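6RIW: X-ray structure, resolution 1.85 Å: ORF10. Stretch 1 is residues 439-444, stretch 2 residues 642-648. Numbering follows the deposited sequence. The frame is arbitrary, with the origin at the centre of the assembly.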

# COMPACT_ATOMS: atom_id res chain seq x y z
N GLY A 439 3.89 -13.16 5.00
CA GLY A 439 4.58 -12.02 4.43
C GLY A 439 5.65 -11.40 5.32
O GLY A 439 5.67 -11.62 6.54
N PHE A 440 6.53 -10.63 4.69
CA PHE A 440 7.50 -9.81 5.42
C PHE A 440 6.78 -8.93 6.44
O PHE A 440 5.67 -8.43 6.20
N GLY A 441 7.43 -8.72 7.58
CA GLY A 441 6.77 -8.03 8.67
C GLY A 441 5.88 -8.92 9.51
O GLY A 441 5.01 -8.41 10.24
N GLY A 442 6.06 -10.23 9.43
CA GLY A 442 5.32 -11.15 10.28
C GLY A 442 3.83 -11.27 9.98
O GLY A 442 3.07 -11.64 10.88
N SER A 443 3.39 -10.97 8.76
CA SER A 443 1.95 -10.93 8.48
C SER A 443 1.50 -12.24 7.88
O SER A 443 1.90 -12.59 6.76
N ASN A 444 0.64 -12.96 8.60
CA ASN A 444 0.25 -14.31 8.28
C ASN A 444 -1.23 -14.39 7.95
O ASN A 444 -2.05 -13.66 8.52
N GLY A 642 5.85 -0.51 2.81
CA GLY A 642 4.89 0.21 3.63
C GLY A 642 4.33 -0.59 4.79
O GLY A 642 4.18 -0.07 5.90
N ASN A 643 4.00 -1.87 4.56
CA ASN A 643 3.36 -2.62 5.63
C ASN A 643 4.30 -2.86 6.80
O ASN A 643 3.84 -3.16 7.91
N ILE A 644 5.60 -2.70 6.60
CA ILE A 644 6.52 -3.03 7.68
C ILE A 644 6.41 -2.01 8.80
O ILE A 644 6.66 -2.34 9.96
N MET A 645 6.00 -0.78 8.50
CA MET A 645 5.87 0.17 9.60
C MET A 645 4.77 -0.25 10.58
O MET A 645 4.92 -0.06 11.79
N ALA A 646 3.69 -0.87 10.09
CA ALA A 646 2.69 -1.43 11.01
C ALA A 646 3.27 -2.59 11.80
O ALA A 646 3.07 -2.69 13.02
N SER A 647 4.01 -3.47 11.12
CA SER A 647 4.67 -4.61 11.78
C SER A 647 5.63 -4.17 12.87
O SER A 647 5.80 -4.89 13.86
N ARG A 648 6.31 -3.04 12.69
CA ARG A 648 7.30 -2.63 13.69
C ARG A 648 6.63 -2.30 15.02
O ARG A 648 7.22 -2.55 16.09

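The contact pairs a glycine-rich turn with one face of a helix, and it is built on a simple trade: the turn contributes mainly backbone, the helix contributes side chains. Only 190 Å² is buried in total, and the residues that cover most of it are Gly 441, Ser 647 and Phe 440, with Asn 643 close behind.

Gly 441 is the centre. Its CA lies 5.1 Å from the CA of Ser 647, an approach that leaves little room for a side chain between turn and helix. A CB built on Gly 441 would point toward the helix and sit 2.4 Å from Ser 647 OG, a clash, and 3.2 Å from Asn 643 ND2, which is tight. The backbone makes the same demand independently: at phi 82° and psi 18°, a CB would be jammed against the carbonyl O of Phe 440. Gly 442 follows with another positive phi, again favouring glycine, but a CB there would point sideways and meet nothing so close. The turn itself is pinned at its ends by two backbone hydrogen bonds, Gly 439 N to Ser 443 O at 2.7 Å and Ser 443 N to Gly 439 O at 3.2 Å.

With the side chain absent, the carbonyl groups of the turn become the targets. Ser 647 points toward the turn in the m rotamer (chi1 -69°), and its OG donates to Gly 441 O over 2.4 Å, a very short hydrogen bond. One helical turn earlier, Asn 643 also points toward the loop. Its chi1 is p (72°), with chi2 at -70°, and this carries the amide to the preceding carbonyl: Asn 643 ND2 donates to Phe 440 O at 3.0 Å, with an angle of 145° at the hydrogen. Spaced four residues apart, the two helix side chains thus read two successive carbonyls of the turn. The helix backbone links the same pair, since Ser 647 N donates to Asn 643 O at 3.2 Å.

Phe 440 covers its share differently. Its CB points sideways, and the m rotamer (chi1 -59°) leads the ring away from the helix, so the nearest side-chain contact is made by the base of the residue: Phe 440 CB lies 4.5 Å from Ile 644 CD1. Ile 644 also starts out sideways, but chi1 m and chi2 t bring its end nearer the turn, giving the polar pair a modest apolar neighbour.

Ser 443 points toward the helix, again as m (chi1 -63°), yet its OG remains 4.0 Å from Ser 647 OG and 4.2 Å from Asn 643 ND2. Water 1 fills the gap. It lies 2.5 Å from Ser 443 OG, accepts from Asn 643 ND2 at 2.9 Å and donates to Ser 647 OG at 3.0 Å, tying all three side chains together. The rule to draw is economical: bare the turn with glycine, place small polar groups four apart on the helix, and let a water complete the fit.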

# COMPACT_ATOMS: atom_id res chain seq x y z
CB PHE A 440 8.30 -8.94 4.45
CG PHE A 440 9.06 -9.72 3.41
CD1 PHE A 440 9.89 -10.76 3.79
CD2 PHE A 440 8.93 -9.43 2.06
CE1 PHE A 440 10.59 -11.51 2.84
CE2 PHE A 440 9.63 -10.17 1.09
CZ PHE A 440 10.45 -11.21 1.48
CB SER A 443 1.62 -9.76 7.55
OG SER A 443 1.95 -8.56 8.22
CB ASN A 444 0.55 -15.24 9.45
CG ASN A 444 1.98 -15.13 9.89
OD1 ASN A 444 2.90 -15.24 9.08
ND2 ASN A 444 2.20 -14.88 11.18
CB ASN A 643 2.82 -3.96 5.13
CG ASN A 643 3.92 -4.96 4.82
OD1 ASN A 643 4.66 -4.79 3.85
ND2 ASN A 643 4.05 -6.01 5.65
CB ILE A 644 7.96 -3.18 7.14
CG1 ILE A 644 8.00 -4.37 6.17
CG2 ILE A 644 8.95 -3.40 8.30
CD1 ILE A 644 9.42 -4.79 5.69
CB MET A 645 5.67 1.60 9.06
CG MET A 645 4.32 1.95 8.50
SD MET A 645 4.39 3.69 7.93
CE MET A 645 3.96 3.45 6.22
CB ALA A 646 1.44 -1.88 10.24
CB SER A 647 5.46 -5.43 10.75
OG SER A 647 4.56 -6.09 9.89
CB ARG A 648 8.09 -1.42 13.20
CG ARG A 648 9.12 -1.75 12.12
CD ARG A 648 9.92 -0.50 11.76
NE ARG A 648 10.28 -0.48 10.35
CZ ARG A 648 11.35 -1.09 9.84
NH1 ARG A 648 12.17 -1.78 10.64
NH2 ARG A 648 11.59 -1.03 8.54
O HOH W 1 2.29 -6.15 7.92